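Local coordinates for protein biliverdin reductase (Synechocystis sp., PDB 5B3T) that probably reduces the open-chain tetrapyrrole biliverdin with NAD(P)H, using a Rossmann-type domain that binds NADP(+), at residues A[23-27]-A[283-287]; A[32-38]-A[292-296]; A[99-105]-A[126-132]; A[139-143]-A[260-265]. The contacts are given in a common frame with arbitrary orientation. Numbering follows the deposited sequence.

Contact 1 of 4, residues A[23-27]-A[283-287]; sequences YAAQR and RRGLF. With PO4 (phosphate ion), chain C.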
loop_
_atom_site.group_PDB
_atom_site.type_symbol
_atom_site.label_atom_id
_atom_site.label_comp_id
_atom_site.label_asym_id
_atom_site.label_seq_id
_atom_site.Cartn_x
_atom_site.Cartn_y
_atom_site.Cartn_z
ATOM N N TYR A 23 2.418 -6.885 -8.628
ATOM C CA TYR A 23 3.127 -5.751 -9.216
ATOM C C TYR A 23 4.288 -5.299 -8.337
ATOM O O TYR A 23 5.407 -5.100 -8.825
ATOM C CB TYR A 23 2.155 -4.593 -9.457
ATOM C CG TYR A 23 2.807 -3.375 -10.074
ATOM C CD1 TYR A 23 3.394 -2.397 -9.280
ATOM C CD2 TYR A 23 2.841 -3.206 -11.451
ATOM C CE1 TYR A 23 3.993 -1.288 -9.839
ATOM C CE2 TYR A 23 3.438 -2.098 -12.020
ATOM C CZ TYR A 23 4.013 -1.143 -11.208
ATOM O OH TYR A 23 4.610 -0.037 -11.765
ATOM N N ALA A 24 4.036 -5.110 -7.040
ATOM C CA ALA A 24 5.092 -4.638 -6.150
ATOM C C ALA A 24 6.238 -5.639 -6.082
ATOM O O ALA A 24 7.412 -5.250 -6.087
ATOM C CB ALA A 24 4.524 -4.369 -4.756
ATOM N N ALA A 25 5.917 -6.933 -6.029
ATOM C CA ALA A 25 6.957 -7.955 -5.996
ATOM C C ALA A 25 7.785 -7.942 -7.274
ATOM O O ALA A 25 9.010 -8.105 -7.230
ATOM C CB ALA A 25 6.329 -9.331 -5.779
ATOM N N GLN A 26 7.135 -7.747 -8.423
ATOM C CA GLN A 26 7.854 -7.756 -9.692
ATOM C C GLN A 26 8.791 -6.558 -9.805
ATOM O O GLN A 26 9.943 -6.700 -10.231
ATOM C CB GLN A 26 6.860 -7.786 -10.855
ATOM C CG GLN A 26 6.095 -9.097 -10.968
ATOM C CD GLN A 26 4.938 -9.027 -11.948
ATOM O OE1 GLN A 26 5.010 -8.338 -12.965
ATOM N NE2 GLN A 26 3.860 -9.742 -11.642
ATOM N N ARG A 27 8.315 -5.368 -9.425
ATOM C CA ARG A 27 9.165 -4.182 -9.471
ATOM C C ARG A 27 10.367 -4.323 -8.546
ATOM O O ARG A 27 11.491 -3.966 -8.918
ATOM C CB ARG A 27 8.358 -2.936 -9.108
ATOM C CG ARG A 27 7.273 -2.585 -10.110
ATOM C CD ARG A 27 7.849 -2.502 -11.508
ATOM N NE ARG A 27 6.911 -1.920 -12.462
ATOM C CZ ARG A 27 7.031 -2.031 -13.781
ATOM N NH1 ARG A 27 8.043 -2.716 -14.295
ATOM N NH2 ARG A 27 6.137 -1.471 -14.584
ATOM N N ARG A 283 5.545 4.572 -11.359
ATOM C CA ARG A 283 5.733 3.816 -10.127
ATOM C C ARG A 283 7.021 3.006 -10.172
ATOM O O ARG A 283 7.639 2.765 -9.128
ATOM C CB ARG A 283 4.538 2.894 -9.888
ATOM C CG ARG A 283 3.236 3.619 -9.587
ATOM C CD ARG A 283 2.073 2.649 -9.638
ATOM N NE ARG A 283 1.964 2.030 -10.954
ATOM C CZ ARG A 283 1.167 1.005 -11.235
ATOM N NH1 ARG A 283 0.407 0.474 -10.287
ATOM N NH2 ARG A 283 1.134 0.506 -12.464
ATOM N N ARG A 284 7.435 2.581 -11.369
ATOM C CA ARG A 284 8.695 1.863 -11.520
ATOM C C ARG A 284 9.862 2.688 -10.995
ATOM O O ARG A 284 10.720 2.180 -10.266
ATOM C CB ARG A 284 8.914 1.505 -12.988
ATOM C CG ARG A 284 10.287 0.934 -13.298
ATOM C CD ARG A 284 10.607 1.124 -14.770
ATOM N NE ARG A 284 9.503 0.673 -15.611
ATOM C CZ ARG A 284 9.362 -0.572 -16.054
ATOM N NH1 ARG A 284 10.263 -1.493 -15.746
ATOM N NH2 ARG A 284 8.318 -0.894 -16.808
ATOM N N GLY A 285 9.911 3.969 -11.363
ATOM C CA GLY A 285 10.980 4.823 -10.873
ATOM C C GLY A 285 10.949 4.984 -9.367
ATOM O O GLY A 285 11.995 4.998 -8.714
ATOM N N LEU A 286 9.749 5.099 -8.792
ATOM C CA LEU A 286 9.637 5.267 -7.346
ATOM C C LEU A 286 10.014 3.990 -6.607
ATOM O O LEU A 286 10.640 4.047 -5.542
ATOM C CB LEU A 286 8.221 5.707 -6.974
ATOM C CG LEU A 286 7.810 7.106 -7.435
ATOM C CD1 LEU A 286 6.302 7.280 -7.346
ATOM C CD2 LEU A 286 8.526 8.171 -6.614
ATOM N N PHE A 287 9.636 2.826 -7.148
ATOM C CA PHE A 287 10.062 1.566 -6.544
ATOM C C PHE A 287 11.574 1.412 -6.604
ATOM O O PHE A 287 12.193 0.924 -5.651
ATOM C CB PHE A 287 9.384 0.382 -7.237
ATOM C CG PHE A 287 8.110 -0.063 -6.576
ATOM C CD1 PHE A 287 8.131 -0.610 -5.303
ATOM C CD2 PHE A 287 6.895 0.049 -7.231
ATOM C CE1 PHE A 287 6.962 -1.024 -4.689
ATOM C CE2 PHE A 287 5.719 -0.365 -6.623
ATOM C CZ PHE A 287 5.753 -0.902 -5.350
HETATM P P PO4 C . 4.098 2.383 -14.040
HETATM O O1 PO4 C . 3.699 2.900 -15.398
HETATM O O2 PO4 C . 5.601 2.375 -13.907
HETATM O O3 PO4 C . 3.514 3.280 -12.978
HETATM O O4 PO4 C . 3.575 0.976 -13.872
HETATM O O HOH W 1 11.197 -0.629 -9.895
#
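Tyr23 opens helix 23-34 with its side chain directed at helix 283-300. The guanidinium of Arg283 lies flat on its ring, with planes at 20°; Arg283 CZ stands 28° off the normal of the Tyr23 ring, 4.0 Å from its centroid, which qualifies as cation-pi. The Tyr23 hydroxyl accepts from Arg27 NE (3.1 Å from NE to OH, 165°) and donates to a phosphate ion, 2.6 Å from Tyr23 OH to PO4 O4. That phosphate, probably from the crystallisation liquor, sits at the start of helix 283-300: the backbone N atoms of Arg283 and Arg284 bind its O3 and O2 at 2.9 and 3.1 Å, and Arg283 NE reaches O3 at 2.8 Å. Tyr23 CE1 also meets Phe287 CE2 at 3.8 Å. Next, Ala24 brings CB to 3.7 Å from Phe287 CZ. Ala25 faces away, but Arg27, one turn after Tyr23, returns to the interface. Its NH1 lies 2.9 Å from Arg284 NH1, two donors of like charge without a hydrogen bond; Glu30 offsets this by a salt bridge to Arg27. Tyr23 and Ala24 belong to the NADP(+) site, which holds no cofactor in this structure, so the contact brings the second helix beside the cofactor-binding end of the Rossmann domain. The short helical axes cross at -61°, 10.4 Å apart, and strand 100-104 lies beneath, its Glu104 touching both Ala24 and Phe287.

Contact 2 of 4, residues A[32-38]-A[292-296]; sequences FRGDRRS and EAVLD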
loop_
_atom_site.group_PDB
_atom_site.type_symbol
_atom_site.label_atom_id
_atom_site.label_comp_id
_atom_site.label_asym_id
_atom_site.label_seq_id
_atom_site.Cartn_x
_atom_site.Cartn_y
_atom_site.Cartn_z
ATOM N N PHE A 32 16.263 -5.617 -7.554
ATOM C CA PHE A 32 17.153 -6.457 -6.757
ATOM C C PHE A 32 18.095 -7.263 -7.639
ATOM O O PHE A 32 19.279 -7.423 -7.313
ATOM C CB PHE A 32 16.341 -7.388 -5.855
ATOM C CG PHE A 32 15.866 -6.742 -4.591
ATOM C CD1 PHE A 32 16.731 -5.988 -3.825
ATOM C CD2 PHE A 32 14.556 -6.894 -4.168
ATOM C CE1 PHE A 32 16.306 -5.392 -2.657
ATOM C CE2 PHE A 32 14.124 -6.299 -3.000
ATOM C CZ PHE A 32 14.999 -5.549 -2.244
ATOM N N ARG A 33 17.565 -7.726 -8.749
ATOM C CA ARG A 33 18.338 -8.466 -9.713
ATOM C C ARG A 33 19.372 -7.596 -10.420
ATOM O O ARG A 33 20.493 -7.956 -10.542
ATOM C CB ARG A 33 17.443 -9.139 -10.761
ATOM C CG ARG A 33 18.183 -10.040 -11.724
ATOM C CD ARG A 33 17.321 -10.709 -12.777
ATOM N NE ARG A 33 16.339 -9.813 -13.380
ATOM C CZ ARG A 33 15.496 -10.145 -14.359
ATOM N NH1 ARG A 33 15.557 -11.366 -14.901
ATOM N NH2 ARG A 33 14.627 -9.249 -14.812
ATOM N N GLY A 34 18.946 -6.432 -10.858
ATOM C CA GLY A 34 19.798 -5.532 -11.615
ATOM C C GLY A 34 20.889 -4.908 -10.772
ATOM O O GLY A 34 21.986 -4.641 -11.271
ATOM N N ASP A 35 20.614 -4.663 -9.493
ATOM C CA ASP A 35 21.596 -4.047 -8.611
ATOM C C ASP A 35 22.628 -5.084 -8.186
ATOM O O ASP A 35 22.274 -6.199 -7.789
ATOM C CB ASP A 35 20.915 -3.444 -7.385
ATOM C CG ASP A 35 21.752 -2.361 -6.727
ATOM O OD1 ASP A 35 22.805 -2.690 -6.137
ATOM O OD2 ASP A 35 21.356 -1.178 -6.796
ATOM N N ARG A 36 23.904 -4.716 -8.267
ATOM C CA ARG A 36 24.961 -5.653 -7.911
ATOM C C ARG A 36 25.095 -5.852 -6.409
ATOM O O ARG A 36 25.761 -6.800 -5.981
ATOM C CB ARG A 36 26.301 -5.181 -8.464
ATOM C CG ARG A 36 26.969 -4.139 -7.598
ATOM C CD ARG A 36 28.356 -3.860 -8.113
ATOM N NE ARG A 36 29.376 -3.926 -7.071
ATOM C CZ ARG A 36 29.564 -2.988 -6.149
ATOM N NH1 ARG A 36 28.799 -1.904 -6.134
ATOM N NH2 ARG A 36 30.523 -3.130 -5.243
ATOM N N ARG A 37 24.494 -4.977 -5.602
ATOM C CA ARG A 37 24.560 -5.125 -4.155
ATOM C C ARG A 37 23.601 -6.180 -3.621
ATOM O O ARG A 37 23.633 -6.468 -2.420
ATOM C CB ARG A 37 24.270 -3.783 -3.477
ATOM C CG ARG A 37 25.285 -2.687 -3.778
ATOM C CD ARG A 37 24.781 -1.326 -3.314
ATOM N NE ARG A 37 23.676 -0.841 -4.139
ATOM C CZ ARG A 37 22.965 0.249 -3.875
ATOM N NH1 ARG A 37 23.235 0.978 -2.800
ATOM N NH2 ARG A 37 21.980 0.613 -4.686
ATOM N N SER A 38 22.758 -6.763 -4.470
ATOM C CA SER A 38 21.718 -7.669 -4.005
ATOM C C SER A 38 21.598 -8.858 -4.947
ATOM O O SER A 38 22.078 -8.837 -6.085
ATOM C CB SER A 38 20.368 -6.951 -3.875
ATOM O OG SER A 38 20.040 -6.257 -5.065
ATOM N N GLU A 292 16.743 1.119 -3.957
ATOM C CA GLU A 292 18.141 1.523 -3.870
ATOM C C GLU A 292 18.442 2.193 -2.534
ATOM O O GLU A 292 19.538 2.030 -1.986
ATOM C CB GLU A 292 18.494 2.440 -5.040
ATOM C CG GLU A 292 18.498 1.718 -6.382
ATOM C CD GLU A 292 18.764 2.640 -7.556
ATOM O OE1 GLU A 292 18.697 3.874 -7.380
ATOM O OE2 GLU A 292 19.046 2.126 -8.660
ATOM N N ALA A 293 17.479 2.944 -1.989
ATOM C CA ALA A 293 17.662 3.518 -0.661
ATOM C C ALA A 293 17.776 2.427 0.396
ATOM O O ALA A 293 18.591 2.530 1.322
ATOM C CB ALA A 293 16.509 4.467 -0.336
ATOM N N VAL A 294 16.968 1.370 0.271
ATOM C CA VAL A 294 17.046 0.250 1.206
ATOM C C VAL A 294 18.406 -0.425 1.110
ATOM O O VAL A 294 19.042 -0.727 2.127
ATOM C CB VAL A 294 15.897 -0.744 0.943
ATOM C CG1 VAL A 294 16.164 -2.069 1.633
ATOM C CG2 VAL A 294 14.569 -0.157 1.409
ATOM N N LEU A 295 18.874 -0.671 -0.112
ATOM C CA LEU A 295 20.205 -1.236 -0.294
ATOM C C LEU A 295 21.270 -0.334 0.313
ATOM O O LEU A 295 22.217 -0.814 0.946
ATOM C CB LEU A 295 20.467 -1.465 -1.784
ATOM C CG LEU A 295 19.634 -2.615 -2.356
ATOM C CD1 LEU A 295 19.835 -2.765 -3.852
ATOM C CD2 LEU A 295 19.976 -3.912 -1.637
ATOM N N ASP A 296 21.120 0.982 0.144
ATOM C CA ASP A 296 22.044 1.930 0.759
ATOM C C ASP A 296 22.096 1.738 2.268
ATOM O O ASP A 296 23.177 1.619 2.856
ATOM C CB ASP A 296 21.635 3.367 0.416
ATOM C CG ASP A 296 22.558 4.019 -0.608
ATOM O OD1 ASP A 296 22.528 3.629 -1.801
ATOM O OD2 ASP A 296 23.297 4.957 -0.225
HETATM O O HOH W 2 19.937 -0.301 -8.946
#
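One arginine joins two acids from different parts of the chain: Arg37 grips Asp35 of its own turn and reaches across to Asp296 on helix 283-300. Toward Asp35 the fit is bidentate, with Arg37 NE to Asp35 OD1 at 2.9 Å (164°) and Arg37 NH2 to Asp35 OD2 at 2.8 Å (170°). Across the interface Arg37 NH1 donates to Asp296 OD1 at 2.9 Å and 151°, a salt bridge. Asp35 OD1 also accepts from Arg37 N (2.9 Å), forming an Asx turn within the type I beta turn 35-38 that follows helix 23-34. Leu295 fills the space below these charges: its CB is 3.7 Å from Arg37 CZ over the guanidinium face, CD1 is 3.5 Å from Asp35 CG, and CD2 approaches the Phe32 ring edge, 4.1 Å from CE1. Asp35 and Glu292 are like-charged, with OD2 and OE2 4.4 Å apart. A water donates to both, at 2.7 Å from Asp35 OD2 and 2.6 Å from Glu292 OE2, and Arg288 pairs with Glu292. Lys302 likewise pairs with Asp296. The chemistry thus implies a helix-to-turn junction held by a balanced charge network above a leucine, linking the first helix and turn of the Rossmann domain to helix 283-300.

Contact 3 of 4, residues A[99-105]-A[126-132]; sequences KHVVLEY and KLLHVEH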
loop_
_atom_site.group_PDB
_atom_site.type_symbol
_atom_site.label_atom_id
_atom_site.label_comp_id
_atom_site.label_asym_id
_atom_site.label_seq_id
_atom_site.Cartn_x
_atom_site.Cartn_y
_atom_site.Cartn_z
ATOM N N LYS A 99 15.485 -11.644 10.003
ATOM C CA LYS A 99 15.531 -11.097 8.655
ATOM C C LYS A 99 15.167 -9.619 8.669
ATOM O O LYS A 99 14.387 -9.162 9.508
ATOM C CB LYS A 99 14.574 -11.840 7.717
ATOM C CG LYS A 99 14.723 -13.349 7.707
ATOM C CD LYS A 99 16.153 -13.762 7.428
ATOM C CE LYS A 99 16.248 -15.272 7.276
ATOM N NZ LYS A 99 17.657 -15.755 7.297
ATOM N N HIS A 100 15.748 -8.875 7.733
ATOM C CA HIS A 100 15.241 -7.550 7.417
ATOM C C HIS A 100 13.937 -7.681 6.639
ATOM O O HIS A 100 13.723 -8.652 5.907
ATOM C CB HIS A 100 16.266 -6.758 6.603
ATOM C CG HIS A 100 17.584 -6.581 7.292
ATOM N ND1 HIS A 100 17.741 -5.788 8.409
ATOM C CD2 HIS A 100 18.807 -7.096 7.022
ATOM C CE1 HIS A 100 19.005 -5.821 8.795
ATOM N NE2 HIS A 100 19.672 -6.609 7.971
ATOM N N VAL A 101 13.053 -6.700 6.804
ATOM C CA VAL A 101 11.710 -6.764 6.237
ATOM C C VAL A 101 11.402 -5.461 5.512
ATOM O O VAL A 101 11.574 -4.373 6.072
ATOM C CB VAL A 101 10.644 -7.043 7.314
ATOM C CG1 VAL A 101 9.253 -7.039 6.695
ATOM C CG2 VAL A 101 10.913 -8.371 8.006
ATOM N N VAL A 102 10.955 -5.577 4.265
ATOM C CA VAL A 102 10.347 -4.479 3.526
ATOM C C VAL A 102 8.959 -4.929 3.103
ATOM O O VAL A 102 8.796 -6.032 2.569
ATOM C CB VAL A 102 11.185 -4.063 2.303
ATOM C CG1 VAL A 102 10.419 -3.050 1.457
ATOM C CG2 VAL A 102 12.521 -3.494 2.746
ATOM N N LEU A 103 7.962 -4.086 3.351
ATOM C CA LEU A 103 6.583 -4.389 3.007
ATOM C C LEU A 103 6.033 -3.342 2.053
ATOM O O LEU A 103 6.350 -2.154 2.165
ATOM C CB LEU A 103 5.685 -4.437 4.250
ATOM C CG LEU A 103 5.881 -5.510 5.319
ATOM C CD1 LEU A 103 6.283 -4.864 6.632
ATOM C CD2 LEU A 103 4.601 -6.318 5.489
ATOM N N GLU A 104 5.218 -3.796 1.109
ATOM C CA GLU A 104 4.226 -2.926 0.502
ATOM C C GLU A 104 3.046 -2.849 1.460
ATOM O O GLU A 104 2.546 -3.883 1.910
ATOM C CB GLU A 104 3.786 -3.466 -0.859
ATOM C CG GLU A 104 2.831 -2.554 -1.621
ATOM C CD GLU A 104 3.514 -1.311 -2.166
ATOM O OE1 GLU A 104 4.763 -1.262 -2.158
ATOM O OE2 GLU A 104 2.804 -0.387 -2.612
ATOM N N TYR A 105 2.636 -1.631 1.805
ATOM C CA TYR A 105 1.518 -1.421 2.723
ATOM C C TYR A 105 0.337 -2.294 2.294
ATOM O O TYR A 105 0.056 -2.396 1.103
ATOM C CB TYR A 105 1.127 0.058 2.752
ATOM C CG TYR A 105 0.176 0.413 3.865
ATOM C CD1 TYR A 105 0.648 0.720 5.135
ATOM C CD2 TYR A 105 -1.197 0.429 3.653
ATOM C CE1 TYR A 105 -0.219 1.038 6.159
ATOM C CE2 TYR A 105 -2.072 0.743 4.674
ATOM C CZ TYR A 105 -1.579 1.050 5.923
ATOM O OH TYR A 105 -2.448 1.366 6.941
ATOM N N LYS A 126 16.872 -5.054 13.281
ATOM C CA LYS A 126 16.620 -5.350 11.880
ATOM C C LYS A 126 15.737 -4.269 11.273
ATOM O O LYS A 126 14.949 -3.622 11.968
ATOM C CB LYS A 126 15.949 -6.720 11.711
ATOM C CG LYS A 126 16.817 -7.897 12.121
ATOM C CD LYS A 126 17.906 -8.173 11.097
ATOM C CE LYS A 126 18.968 -9.100 11.667
ATOM N NZ LYS A 126 19.909 -9.593 10.625
ATOM N N LEU A 127 15.877 -4.088 9.963
ATOM C CA LEU A 127 15.077 -3.109 9.244
ATOM C C LEU A 127 13.617 -3.539 9.182
ATOM O O LEU A 127 13.303 -4.702 8.914
ATOM C CB LEU A 127 15.623 -2.922 7.828
ATOM C CG LEU A 127 14.845 -2.009 6.877
ATOM C CD1 LEU A 127 14.855 -0.571 7.379
ATOM C CD2 LEU A 127 15.401 -2.099 5.457
ATOM N N LEU A 128 12.721 -2.589 9.444
ATOM C CA LEU A 128 11.298 -2.739 9.157
ATOM C C LEU A 128 10.882 -1.509 8.365
ATOM O O LEU A 128 10.740 -0.420 8.933
ATOM C CB LEU A 128 10.464 -2.884 10.430
ATOM C CG LEU A 128 8.948 -2.945 10.206
ATOM C CD1 LEU A 128 8.565 -4.179 9.401
ATOM C CD2 LEU A 128 8.205 -2.922 11.530
ATOM N N HIS A 129 10.708 -1.679 7.058
ATOM C CA HIS A 129 10.480 -0.577 6.137
ATOM C C HIS A 129 9.198 -0.832 5.359
ATOM O O HIS A 129 9.012 -1.919 4.803
ATOM C CB HIS A 129 11.670 -0.422 5.186
ATOM C CG HIS A 129 11.483 0.629 4.138
ATOM N ND1 HIS A 129 11.358 1.967 4.437
ATOM C CD2 HIS A 129 11.417 0.536 2.788
ATOM C CE1 HIS A 129 11.215 2.654 3.317
ATOM N NE2 HIS A 129 11.248 1.809 2.302
ATOM N N VAL A 130 8.317 0.165 5.325
ATOM C CA VAL A 130 7.031 0.057 4.649
ATOM C C VAL A 130 6.862 1.256 3.728
ATOM O O VAL A 130 7.078 2.401 4.144
ATOM C CB VAL A 130 5.858 -0.012 5.646
ATOM C CG1 VAL A 130 4.530 -0.138 4.903
ATOM C CG2 VAL A 130 6.044 -1.165 6.617
ATOM N N GLU A 131 6.479 0.995 2.482
ATOM C CA GLU A 131 6.052 2.038 1.563
ATOM C C GLU A 131 4.725 1.640 0.935
ATOM O O GLU A 131 4.280 0.493 1.031
ATOM C CB GLU A 131 7.098 2.310 0.472
ATOM C CG GLU A 131 7.850 3.631 0.640
ATOM C CD GLU A 131 6.954 4.866 0.539
ATOM O OE1 GLU A 131 5.758 4.738 0.196
ATOM O OE2 GLU A 131 7.456 5.980 0.801
ATOM N N HIS A 132 4.090 2.615 0.288
ATOM C CA HIS A 132 2.795 2.423 -0.366
ATOM C C HIS A 132 2.900 3.090 -1.736
ATOM O O HIS A 132 2.536 4.257 -1.900
ATOM C CB HIS A 132 1.667 3.005 0.473
ATOM C CG HIS A 132 0.304 2.536 0.070
ATOM N ND1 HIS A 132 -0.852 3.088 0.577
ATOM C CD2 HIS A 132 -0.088 1.562 -0.787
ATOM C CE1 HIS A 132 -1.897 2.476 0.050
ATOM N NE2 HIS A 132 -1.461 1.547 -0.781
#
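Leu103 and Val130 meet on one face of the sheet, Leu103 CD1 lying 3.7 Å from both Val130 CG2 and Leu128 CD1; Val101 CG1 extends the patch to Leu128 CD1 at 4.0 Å. On the other face Val102 CG1 approaches the edge of the His129 ring. The backbones beneath pair in parallel: the short strand axes come within 4.7 Å and their N-to-C directions differ by 13°, with bonds from Val101 N to Leu127 O (2.9 Å), His129 N to Val101 O (3.0 Å), Leu103 N to His129 O (2.8 Å) and Glu131 N to Leu103 O (3.2 Å). With helix 111-124 between them, the strands form a beta-alpha-beta crossover of the Rossmann fold, 128-131 being one of its two edge strands. Tyr105, of the NADP(+) site, ends the pairing with its N 2.8 Å from Glu131 O; its CB packs on the His132 ring face. His129 is hydrogen-bonded to Asp290 of helix 283-300. At the opposite end His100 ND1 accepts from Leu127 N (3.0 Å, 175°), and Lys126 CD lies 3.7 Å from the His100 ring centroid.

Contact 4 of 4, residues A[139-143]-A[260-265]; sequences VHQAI and LIFVGE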
loop_
_atom_site.group_PDB
_atom_site.type_symbol
_atom_site.label_atom_id
_atom_site.label_comp_id
_atom_site.label_asym_id
_atom_site.label_seq_id
_atom_site.Cartn_x
_atom_site.Cartn_y
_atom_site.Cartn_z
ATOM N N VAL A 139 0.869 9.317 -8.733
ATOM C CA VAL A 139 -0.098 10.383 -8.484
ATOM C C VAL A 139 0.148 11.026 -7.123
ATOM O O VAL A 139 0.017 12.246 -6.968
ATOM C CB VAL A 139 -1.535 9.841 -8.608
ATOM C CG1 VAL A 139 -2.537 10.837 -8.040
ATOM C CG2 VAL A 139 -1.860 9.541 -10.063
ATOM N N HIS A 140 0.514 10.223 -6.116
ATOM C CA HIS A 140 0.763 10.787 -4.791
ATOM C C HIS A 140 1.909 11.789 -4.816
ATOM O O HIS A 140 1.823 12.856 -4.195
ATOM C CB HIS A 140 1.068 9.690 -3.773
ATOM C CG HIS A 140 1.523 10.225 -2.451
ATOM N ND1 HIS A 140 0.651 10.747 -1.520
ATOM C CD2 HIS A 140 2.763 10.364 -1.924
ATOM C CE1 HIS A 140 1.332 11.161 -0.467
ATOM N NE2 HIS A 140 2.615 10.940 -0.686
ATOM N N GLN A 141 2.999 11.461 -5.511
ATOM C CA GLN A 141 4.114 12.397 -5.595
ATOM C C GLN A 141 3.732 13.637 -6.393
ATOM O O GLN A 141 4.173 14.746 -6.073
ATOM C CB GLN A 141 5.334 11.711 -6.210
ATOM C CG GLN A 141 5.914 10.588 -5.359
ATOM C CD GLN A 141 6.387 11.052 -3.985
ATOM O OE1 GLN A 141 6.600 12.243 -3.750
ATOM N NE2 GLN A 141 6.559 10.102 -3.073
ATOM N N ALA A 142 2.910 13.470 -7.432
ATOM C CA ALA A 142 2.434 14.623 -8.188
ATOM C C ALA A 142 1.576 15.538 -7.320
ATOM O O ALA A 142 1.661 16.767 -7.428
ATOM C CB ALA A 142 1.655 14.158 -9.419
ATOM N N ILE A 143 0.741 14.957 -6.456
ATOM C CA ILE A 143 -0.050 15.762 -5.525
ATOM C C ILE A 143 0.867 16.513 -4.568
ATOM O O ILE A 143 0.706 17.717 -4.338
ATOM C CB ILE A 143 -1.055 14.879 -4.762
ATOM C CG1 ILE A 143 -2.077 14.266 -5.719
ATOM C CG2 ILE A 143 -1.754 15.682 -3.677
ATOM C CD1 ILE A 143 -3.150 13.458 -5.026
ATOM N N LEU A 260 -6.769 20.543 -7.807
ATOM C CA LEU A 260 -6.045 19.446 -8.432
ATOM C C LEU A 260 -7.026 18.325 -8.750
ATOM O O LEU A 260 -7.756 17.866 -7.866
ATOM C CB LEU A 260 -4.930 18.929 -7.520
ATOM C CG LEU A 260 -3.808 19.900 -7.151
ATOM C CD1 LEU A 260 -2.917 19.307 -6.068
ATOM C CD2 LEU A 260 -2.991 20.250 -8.383
ATOM N N ILE A 261 -7.050 17.892 -10.008
ATOM C CA ILE A 261 -7.914 16.802 -10.449
ATOM C C ILE A 261 -7.039 15.714 -11.037
ATOM O O ILE A 261 -6.306 15.957 -12.005
ATOM C CB ILE A 261 -8.938 17.254 -11.496
ATOM C CG1 ILE A 261 -9.616 18.544 -11.079
ATOM C CG2 ILE A 261 -9.979 16.167 -11.721
ATOM C CD1 ILE A 261 -10.512 19.040 -12.143
ATOM N N PHE A 262 -7.136 14.512 -10.482
ATOM C CA PHE A 262 -6.485 13.343 -11.051
ATOM C C PHE A 262 -7.552 12.332 -11.442
ATOM O O PHE A 262 -8.321 11.873 -10.592
ATOM C CB PHE A 262 -5.470 12.744 -10.077
ATOM C CG PHE A 262 -4.272 13.622 -9.850
ATOM C CD1 PHE A 262 -4.304 14.621 -8.894
ATOM C CD2 PHE A 262 -3.125 13.465 -10.613
ATOM C CE1 PHE A 262 -3.209 15.442 -8.690
ATOM C CE2 PHE A 262 -2.026 14.281 -10.415
ATOM C CZ PHE A 262 -2.067 15.270 -9.451
ATOM N N VAL A 263 -7.614 12.017 -12.733
ATOM C CA VAL A 263 -8.471 10.968 -13.268
ATOM C C VAL A 263 -7.549 9.835 -13.690
ATOM O O VAL A 263 -6.827 9.950 -14.688
ATOM C CB VAL A 263 -9.324 11.460 -14.444
ATOM C CG1 VAL A 263 -10.196 10.330 -14.977
ATOM C CG2 VAL A 263 -10.172 12.656 -14.026
ATOM N N GLY A 264 -7.563 8.744 -12.933
ATOM C CA GLY A 264 -6.543 7.729 -13.125
ATOM C C GLY A 264 -5.187 8.336 -12.830
ATOM O O GLY A 264 -5.001 9.041 -11.831
ATOM N N GLU A 265 -4.225 8.084 -13.715
ATOM C CA GLU A 265 -2.902 8.685 -13.617
ATOM C C GLU A 265 -2.791 9.991 -14.399
ATOM O O GLU A 265 -1.677 10.408 -14.738
ATOM C CB GLU A 265 -1.835 7.695 -14.091
ATOM C CG GLU A 265 -1.644 6.490 -13.178
ATOM C CD GLU A 265 -2.734 5.444 -13.343
ATOM O OE1 GLU A 265 -3.517 5.546 -14.311
ATOM O OE2 GLU A 265 -2.807 4.520 -12.506
#
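This is apolar helix-on-sheet packing: helix 137-146 packs against strand 258-263 of the large mixed sheet of the C-terminal alpha/beta domain. The two short axes run nearly antiparallel, at 170° and 10.4 Å apart, a distance bridged by side chains, with no hydrogen bond across the segments. Phe262 is at the centre. Its ring takes Val139 CG1 over one face in a CH-pi contact, 4.0 Å from the centroid and 25° off the normal. Ala142 CB stands 3.8 Å from Phe262 CE2, and Ile143 CG1 is 3.4 Å from Phe262 CE1, so Val139 and Ile143, one turn apart, meet the same ring, with Ala142 beside Ile143. Leu260, two residues earlier on the strand, points to the same side and extends the packing more loosely, its CD1 4.5 Å from Ile143 CG2. Val263 points away from the helix. At the other end Val139 CG2 touches Gly264 O at 3.6 Å and Glu265 CA at 3.8 Å, where the chain turns into strand 266-271; Gly264 has phi 62° and psi -134°, and positive phi favours glycine. Glu265 is salt-bridged to Arg249. Other strands of the sheet add to the core: Ile143 rests on Phe251 and Leu253 of strand 248-255, and Ile278 of strand 274-278 touches Phe262. A helix packed on one face of a broad, largely antiparallel sheet is the architecture of the C-terminal alpha/beta domain of the Gfo/Idh/MocA family.

Contacts 3 and 4 are buried and lie on opposite sides of the chain's centre, one between two strands at the edge of the parallel Rossmann sheet and the other on the mixed sheet, with centres about 25 Å apart. Backbone hydrogen bonds dominate the first, apolar side chains the second. Contacts 1 and 2 are only partly buried and share helices 23-34 and 283-300, their centres about 13 Å apart. Charge marks both: in contact 1 a phosphate is held by Arg283, Tyr23 and backbone N atoms of helix 283-300, and two arginines face each other, whereas acids balance the arginine in contact 2. Helix 283-300 also rests on contact 3, through Phe287 against Glu104 and Val294 against Leu127 and His129. Contact 4 touches contact 1 through Gln141 and Leu286.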